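Local coordinates for protein phenol hydroxylase component phN (Pseudomonas stutzeri, PDB 3U52) that probably hydroxylates phenol and related aromatic compounds at a carboxylate-bridged di-iron centre, as the oxygenase component of a bacterial multicomponent monooxygenase, at residues L139-T144 with S231-H236; L56-Y61 with C131-I136; I247-E252 with L310-I315. All coordinates share one frame; numbering follows the deposited sequence.

Contact 1: L139-T144 with S231-H236; sequences LRHSQT and SDEARH. With FE (Fe (III) ion), chain H; FE (Fe (III) ion), chain G.
One carboxylate oxygen, Asp232 OD2, takes bonds from two neighbouring residues of the facing helix, and one of them, His141, is an iron ligand. The setting is the four-helix bundle of a di-iron hydroxylase: the short segments cross nearly antiparallel at 146°, with axes 12.5 Å apart, a gap bridged by side chains and metals. His141 turns its ring inward with CG anti to the carbonyl carbon (chi1 -71°), which puts ND1 2.4 Å from one iron and sends NE2 to Asp232. That second-shell bond, NE2 to OD2, is 2.8 Å long with an N-H...O angle of 148°, and it reaches OD2 on the anti side, slightly out of the carboxylate plane. Arg140 NH2 meets the same oxygen at 3.0 Å as a salt bridge, from above that plane; its NH1 pairs with Glu69. The other oxygen, OD1, forms a salt bridge, its hydrogen bond weak, with Arg235 NH2, which also pairs with Asp137. An asparagine in place of Asp232 would probably leave Arg140 and Arg235 to Glu69 and Asp137, their shared negative charge gone, and weaken the hold on the rotation of the His141 ring. Glu108 and Glu138 complete the protein ligands of the His141 iron. At the second iron, joined by Glu199, His236 contributes ND1 at 2.4 Å, its NE2 bonding to Asp137, while Glu233 chelates through both oxygens, with OE2 the closer at 2.0 Å.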
# COMPACT_ATOMS: atom_id res chain seq x y z
N LEU A 139 15.92 -14.20 2.15
CA LEU A 139 15.38 -13.89 3.45
C LEU A 139 14.07 -13.10 3.29
O LEU A 139 13.07 -13.33 3.95
CB LEU A 139 16.37 -13.02 4.23
CG LEU A 139 15.90 -12.76 5.68
CD1 LEU A 139 15.53 -14.09 6.48
CD2 LEU A 139 16.94 -11.88 6.47
N ARG A 140 14.10 -12.10 2.43
CA ARG A 140 12.90 -11.33 2.20
C ARG A 140 11.77 -12.23 1.74
O ARG A 140 10.65 -12.11 2.20
CB ARG A 140 13.14 -10.28 1.14
CG ARG A 140 11.84 -9.51 0.83
CD ARG A 140 12.07 -8.39 -0.07
NE ARG A 140 11.58 -8.72 -1.35
CZ ARG A 140 10.53 -8.13 -1.90
NH1 ARG A 140 9.88 -7.15 -1.28
NH2 ARG A 140 10.15 -8.53 -3.10
N HIS A 141 12.07 -13.13 0.81
CA HIS A 141 11.06 -13.99 0.19
C HIS A 141 10.45 -14.90 1.22
O HIS A 141 9.23 -15.05 1.29
CB HIS A 141 11.67 -14.79 -0.99
CG HIS A 141 11.99 -13.93 -2.18
ND1 HIS A 141 12.66 -14.41 -3.28
CD2 HIS A 141 11.75 -12.62 -2.43
CE1 HIS A 141 12.81 -13.44 -4.16
NE2 HIS A 141 12.25 -12.35 -3.68
N SER A 142 11.31 -15.43 2.08
CA SER A 142 10.89 -16.27 3.21
C SER A 142 9.88 -15.53 4.17
O SER A 142 8.81 -16.03 4.48
CB SER A 142 12.17 -16.64 3.99
OG SER A 142 11.82 -17.37 5.13
N GLN A 143 10.27 -14.36 4.64
CA GLN A 143 9.49 -13.62 5.62
C GLN A 143 8.22 -13.04 5.03
O GLN A 143 7.17 -13.11 5.67
CB GLN A 143 10.38 -12.54 6.24
CG GLN A 143 11.62 -13.13 6.96
CD GLN A 143 12.37 -12.07 7.72
OE1 GLN A 143 12.47 -10.92 7.26
NE2 GLN A 143 12.91 -12.43 8.89
N THR A 144 8.29 -12.46 3.85
CA THR A 144 7.09 -11.91 3.23
C THR A 144 6.06 -13.00 2.86
O THR A 144 4.87 -12.77 2.93
CB THR A 144 7.40 -11.04 1.99
OG1 THR A 144 7.92 -11.87 0.96
CG2 THR A 144 8.42 -9.95 2.29
N SER A 231 11.27 -8.00 -9.89
CA SER A 231 12.56 -7.32 -10.00
C SER A 231 13.68 -8.09 -9.29
O SER A 231 14.82 -8.06 -9.73
CB SER A 231 12.48 -5.86 -9.52
OG SER A 231 12.09 -5.79 -8.17
N ASP A 232 13.36 -8.78 -8.20
CA ASP A 232 14.35 -9.58 -7.50
C ASP A 232 14.79 -10.70 -8.43
O ASP A 232 15.98 -10.89 -8.62
CB ASP A 232 13.78 -10.23 -6.22
CG ASP A 232 13.41 -9.23 -5.12
OD1 ASP A 232 13.85 -8.07 -5.12
OD2 ASP A 232 12.67 -9.65 -4.21
N GLU A 233 13.84 -11.42 -9.03
CA GLU A 233 14.16 -12.60 -9.85
C GLU A 233 14.89 -12.27 -11.10
O GLU A 233 15.64 -13.11 -11.57
CB GLU A 233 12.92 -13.45 -10.21
CG GLU A 233 12.24 -14.07 -8.99
CD GLU A 233 13.20 -14.75 -7.99
OE1 GLU A 233 13.07 -14.46 -6.80
OE2 GLU A 233 14.08 -15.56 -8.35
N ALA A 234 14.67 -11.08 -11.65
CA ALA A 234 15.49 -10.58 -12.74
C ALA A 234 16.98 -10.56 -12.37
O ALA A 234 17.81 -10.92 -13.20
CB ALA A 234 15.03 -9.18 -13.18
N ARG A 235 17.33 -10.12 -11.17
CA ARG A 235 18.72 -10.17 -10.75
C ARG A 235 19.17 -11.64 -10.58
O ARG A 235 20.33 -12.00 -10.86
CB ARG A 235 18.90 -9.43 -9.42
CG ARG A 235 18.67 -7.93 -9.50
CD ARG A 235 19.25 -7.28 -8.25
NE ARG A 235 18.58 -7.71 -7.01
CZ ARG A 235 17.44 -7.18 -6.57
NH1 ARG A 235 16.86 -6.19 -7.23
NH2 ARG A 235 16.89 -7.59 -5.45
N HIS A 236 18.29 -12.47 -10.02
CA HIS A 236 18.67 -13.85 -9.70
C HIS A 236 18.92 -14.66 -10.98
O HIS A 236 19.86 -15.45 -11.04
CB HIS A 236 17.63 -14.52 -8.79
CG HIS A 236 17.45 -13.80 -7.49
ND1 HIS A 236 16.49 -14.14 -6.56
CD2 HIS A 236 18.09 -12.72 -6.97
CE1 HIS A 236 16.57 -13.33 -5.52
NE2 HIS A 236 17.51 -12.44 -5.76
FE FE H . 15.06 -16.02 -6.63
FE FE G . 13.37 -16.64 -3.69

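Contact 2: L56-Y61 with C131-I136; sequences LTMDAY and CQMQAI
Met133 reaches across to both Leu56 and Tyr61, and its thioether makes the tight part of this contact. The chain runs straight through chi2 and then bends at chi3 (-85°), so that the sulfur lies beside the tyrosine while the methyl turns toward the loop ahead of the helix. Met133 SD is 3.7 Å from Tyr61 CD2 and 4.7 Å from the ring centroid, 53° off the ring normal: an oblique Met-aromatic contact. Leu56 CD1 closes on the same sulfur at 3.9 Å, its side chain crossing that of Met133 at about a right angle. Beyond the sulfur, Met133 CE comes within 3.4 Å of the backbone oxygen Leu56 O.

Packing thins toward Met58, whose SD stands 4.4 Å from Met133 CE, and no hydrogen bond joins the two segments. Thr57 turns its side chain away from helix 125-155; it is partly exposed, yet this side faces a chain of another protein, against which both Thr57 and Met58 pack. On the buried side, Tyr61 has CG anti to its N (chi1 -179°), which carries the ring toward Ile136; CG2 of Ile136 lies 3.5 Å from Tyr61 OH. That hydroxyl bonds to Asp137 and to an aromatic side chain of another protein's chain. Such apolar packing of a helix start against a metal-bearing helix is consistent with an outer layer round the helical bundle of a di-iron hydroxylase.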
# COMPACT_ATOMS: atom_id res chain seq x y z
N LEU A 56 24.18 -2.59 -8.16
CA LEU A 56 23.38 -1.89 -7.19
C LEU A 56 24.16 -1.61 -5.92
O LEU A 56 24.47 -2.53 -5.15
CB LEU A 56 22.21 -2.77 -6.79
CG LEU A 56 20.80 -2.63 -7.34
CD1 LEU A 56 19.99 -3.68 -6.59
CD2 LEU A 56 20.25 -1.24 -7.09
N THR A 57 24.47 -0.36 -5.66
CA THR A 57 25.15 -0.08 -4.40
C THR A 57 24.13 -0.20 -3.25
O THR A 57 22.92 -0.31 -3.52
CB THR A 57 25.86 1.26 -4.43
OG1 THR A 57 24.91 2.26 -4.81
CG2 THR A 57 27.02 1.24 -5.40
N MET A 58 24.60 -0.27 -2.01
CA MET A 58 23.69 -0.51 -0.90
C MET A 58 22.62 0.59 -0.72
O MET A 58 21.49 0.28 -0.39
CB MET A 58 24.43 -0.75 0.42
CG MET A 58 25.05 -2.14 0.53
SD MET A 58 23.93 -3.49 0.08
CE MET A 58 22.47 -3.27 1.05
N ASP A 59 22.99 1.85 -0.96
CA ASP A 59 22.05 2.98 -0.80
C ASP A 59 20.83 2.77 -1.70
O ASP A 59 19.70 2.85 -1.25
CB ASP A 59 22.74 4.35 -1.11
CG ASP A 59 23.38 4.40 -2.51
OD1 ASP A 59 24.24 3.56 -2.83
OD2 ASP A 59 23.03 5.29 -3.34
N ALA A 60 21.09 2.45 -2.97
CA ALA A 60 20.06 2.21 -3.98
C ALA A 60 19.24 0.94 -3.72
O ALA A 60 18.03 0.93 -3.97
CB ALA A 60 20.73 2.10 -5.32
N TYR A 61 19.90 -0.12 -3.21
CA TYR A 61 19.20 -1.36 -2.78
C TYR A 61 18.15 -1.03 -1.68
O TYR A 61 16.96 -1.34 -1.81
CB TYR A 61 20.20 -2.43 -2.31
CG TYR A 61 19.51 -3.72 -1.89
CD1 TYR A 61 19.10 -3.92 -0.55
CD2 TYR A 61 19.24 -4.70 -2.83
CE1 TYR A 61 18.41 -5.08 -0.16
CE2 TYR A 61 18.54 -5.90 -2.45
CZ TYR A 61 18.14 -6.07 -1.12
OH TYR A 61 17.45 -7.21 -0.74
N CYS A 131 26.25 -12.88 -4.47
CA CYS A 131 25.68 -13.96 -3.63
C CYS A 131 25.05 -13.44 -2.37
O CYS A 131 24.01 -13.95 -1.94
CB CYS A 131 26.72 -15.04 -3.26
SG CYS A 131 27.16 -16.01 -4.68
N GLN A 132 25.67 -12.44 -1.76
CA GLN A 132 25.12 -11.87 -0.53
C GLN A 132 23.83 -11.10 -0.80
O GLN A 132 22.94 -11.07 0.03
CB GLN A 132 26.10 -10.92 0.10
CG GLN A 132 27.33 -11.61 0.73
CD GLN A 132 28.31 -10.57 1.28
OE1 GLN A 132 27.99 -9.38 1.38
NE2 GLN A 132 29.53 -11.01 1.55
N MET A 133 23.75 -10.39 -1.91
CA MET A 133 22.51 -9.68 -2.23
C MET A 133 21.39 -10.68 -2.52
O MET A 133 20.26 -10.48 -2.07
CB MET A 133 22.69 -8.76 -3.39
CG MET A 133 21.79 -7.53 -3.22
SD MET A 133 22.07 -6.30 -4.56
CE MET A 133 23.48 -5.44 -3.81
N GLN A 134 21.74 -11.81 -3.17
CA GLN A 134 20.78 -12.89 -3.34
C GLN A 134 20.33 -13.48 -1.98
O GLN A 134 19.14 -13.64 -1.72
CB GLN A 134 21.32 -13.98 -4.29
CG GLN A 134 20.41 -15.16 -4.33
CD GLN A 134 20.01 -15.57 -5.71
OE1 GLN A 134 20.62 -15.17 -6.70
NE2 GLN A 134 18.94 -16.38 -5.78
N ALA A 135 21.28 -13.71 -1.08
CA ALA A 135 20.92 -14.20 0.26
C ALA A 135 19.88 -13.32 0.97
O ALA A 135 18.88 -13.83 1.53
CB ALA A 135 22.19 -14.31 1.13
N ILE A 136 20.10 -12.01 0.99
CA ILE A 136 19.15 -11.17 1.74
C ILE A 136 17.79 -11.06 0.96
O ILE A 136 16.74 -10.92 1.57
CB ILE A 136 19.77 -9.82 2.14
CG1 ILE A 136 18.90 -9.12 3.20
CG2 ILE A 136 19.92 -8.98 0.90
CD1 ILE A 136 19.52 -7.80 3.76

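Contact 3: I247-E252 with L310-I315; sequences ILEQHE and LERYGI
Leu248 lies over one face of the Tyr313 ring where two helix ends meet, the second closed by a Schellman motif. Helix 220-250 runs out beside the segment following helix 291-310, where Ile315 N bonds to Leu310 O and Gly314 N to Glu311 O. Gly314 takes a positive phi, at which a CB would press on the carbonyl oxygen of Tyr313. In the same turn, Tyr313 places CG anti to its carbonyl carbon (chi1 -57°), presenting one ring face to Leu248. CB of Leu248 stands 4.2 Å from the Tyr313 ring centroid, 22° off the normal, a CH-pi contact offset toward the rim. Arg312 CG sits over the centre of the opposite face, sandwiching the ring between two aliphatic groups.

The leucine fork divides its work: Leu248 CD1 touches Tyr313 CD1 at 3.7 Å and also Ile315 CG1, whereas CD2 packs 3.9 Å from Ile315 CD1. Val258 of the following helix touches Leu248 as well. Glu249 extends fully beyond CG, so its carboxylate reaches the hydroxyl end of the tyrosine. The carboxylate and ring planes are 38° apart. Arg312 NH2 remains 4.2 Å from Glu249 OE2, beyond salt-bridge range but near enough that it might favour the negative charge. Tyr313 OH donates to the anti lone pair of Glu249 OE2 over 2.7 Å, in the plane of the ring.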
# COMPACT_ATOMS: atom_id res chain seq x y z
N ILE A 247 32.15 -19.91 -15.20
CA ILE A 247 32.76 -21.22 -14.85
C ILE A 247 33.23 -21.99 -16.09
O ILE A 247 34.35 -22.54 -16.09
CB ILE A 247 31.79 -22.08 -14.03
CG1 ILE A 247 31.56 -21.42 -12.67
CG2 ILE A 247 32.35 -23.46 -13.79
CD1 ILE A 247 30.55 -22.22 -11.78
N LEU A 248 32.39 -21.98 -17.14
CA LEU A 248 32.74 -22.67 -18.38
C LEU A 248 33.93 -22.01 -19.10
O LEU A 248 34.72 -22.70 -19.73
CB LEU A 248 31.54 -22.72 -19.34
CG LEU A 248 30.44 -23.66 -18.81
CD1 LEU A 248 29.12 -23.49 -19.61
CD2 LEU A 248 30.91 -25.09 -18.76
N GLU A 249 34.06 -20.70 -18.98
CA GLU A 249 35.13 -19.99 -19.67
C GLU A 249 36.45 -20.01 -18.94
O GLU A 249 37.50 -19.77 -19.53
CB GLU A 249 34.70 -18.56 -19.92
CG GLU A 249 33.71 -18.49 -21.06
CD GLU A 249 33.29 -17.11 -21.42
OE1 GLU A 249 34.01 -16.16 -21.03
OE2 GLU A 249 32.24 -16.98 -22.11
N GLN A 250 36.43 -20.32 -17.66
CA GLN A 250 37.63 -20.23 -16.85
C GLN A 250 38.65 -21.34 -17.10
O GLN A 250 39.84 -21.13 -16.89
CB GLN A 250 37.28 -20.13 -15.36
CG GLN A 250 36.73 -18.79 -15.00
CD GLN A 250 37.80 -17.74 -14.91
OE1 GLN A 250 38.79 -17.94 -14.26
NE2 GLN A 250 37.61 -16.61 -15.59
N HIS A 251 38.21 -22.50 -17.58
CA HIS A 251 39.14 -23.58 -17.80
C HIS A 251 38.44 -24.71 -18.50
O HIS A 251 37.33 -25.08 -18.10
CB HIS A 251 39.69 -24.10 -16.47
CG HIS A 251 41.04 -24.73 -16.62
ND1 HIS A 251 41.20 -25.98 -17.18
CD2 HIS A 251 42.28 -24.27 -16.36
CE1 HIS A 251 42.49 -26.27 -17.23
NE2 HIS A 251 43.17 -25.25 -16.74
N GLU A 252 39.07 -25.29 -19.51
CA GLU A 252 38.44 -26.39 -20.26
C GLU A 252 38.16 -27.57 -19.38
O GLU A 252 37.21 -28.29 -19.61
CB GLU A 252 39.29 -26.85 -21.45
CG GLU A 252 40.72 -27.15 -21.10
CD GLU A 252 41.55 -27.56 -22.31
OE1 GLU A 252 41.73 -26.72 -23.23
OE2 GLU A 252 42.02 -28.73 -22.34
N LEU A 310 24.91 -22.77 -25.12
CA LEU A 310 25.99 -23.40 -24.35
C LEU A 310 26.84 -24.39 -25.17
O LEU A 310 27.93 -24.81 -24.73
CB LEU A 310 25.43 -24.06 -23.05
CG LEU A 310 24.71 -23.16 -22.02
CD1 LEU A 310 24.37 -23.92 -20.72
CD2 LEU A 310 25.57 -21.96 -21.66
N GLU A 311 26.35 -24.77 -26.35
CA GLU A 311 27.10 -25.61 -27.29
C GLU A 311 28.49 -25.07 -27.65
O GLU A 311 29.40 -25.86 -27.85
CB GLU A 311 26.32 -25.82 -28.57
CG GLU A 311 25.21 -26.84 -28.46
CD GLU A 311 24.52 -27.10 -29.79
OE1 GLU A 311 23.27 -27.07 -29.83
OE2 GLU A 311 25.24 -27.29 -30.81
N ARG A 312 28.64 -23.74 -27.72
CA ARG A 312 29.95 -23.12 -27.99
C ARG A 312 31.01 -23.48 -26.97
O ARG A 312 32.20 -23.41 -27.28
CB ARG A 312 29.84 -21.59 -28.13
CG ARG A 312 29.65 -20.78 -26.84
CD ARG A 312 29.68 -19.28 -27.15
NE ARG A 312 30.80 -18.54 -26.52
CZ ARG A 312 32.10 -18.60 -26.85
NH1 ARG A 312 32.54 -19.41 -27.82
NH2 ARG A 312 32.98 -17.86 -26.18
N TYR A 313 30.59 -23.86 -25.76
CA TYR A 313 31.50 -24.29 -24.68
C TYR A 313 31.73 -25.78 -24.67
O TYR A 313 32.53 -26.27 -23.88
CB TYR A 313 30.96 -23.89 -23.31
CG TYR A 313 30.69 -22.43 -23.14
CD1 TYR A 313 29.39 -21.95 -23.00
CD2 TYR A 313 31.73 -21.51 -23.16
CE1 TYR A 313 29.13 -20.60 -22.86
CE2 TYR A 313 31.50 -20.15 -23.02
CZ TYR A 313 30.20 -19.70 -22.86
OH TYR A 313 30.01 -18.35 -22.72
N GLY A 314 31.06 -26.52 -25.55
CA GLY A 314 31.16 -27.98 -25.50
C GLY A 314 30.09 -28.62 -24.61
O GLY A 314 30.20 -29.80 -24.26
N ILE A 315 29.04 -27.88 -24.25
CA ILE A 315 27.98 -28.40 -23.35
C ILE A 315 26.84 -29.03 -24.19
O ILE A 315 26.47 -28.49 -25.22
CB ILE A 315 27.43 -27.26 -22.41
CG1 ILE A 315 28.47 -26.86 -21.36
CG2 ILE A 315 26.03 -27.58 -21.80
CD1 ILE A 315 28.83 -27.93 -20.33

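How the contacts relate
From the N terminus, contact 2 comes first, bringing the start of helix 58-81 onto helix 125-155 and closing a loop of 69 intervening residues. Contact 1 then joins that same helix, a little farther along, to helix 220-250 across 86 residues. Contact 3 takes the end of helix 220-250 and fastens it to the turn after helix 291-310, closing a loop of 57 residues. The three closures run in series; none nests or crosses. Contacts 1 and 2 touch, Arg235 packing on Tyr61 and Leu56, with centres 11 Å apart. Contact 3 lies remote, its centre 29 Å from that of contact 1, connected to it through helix 220-250.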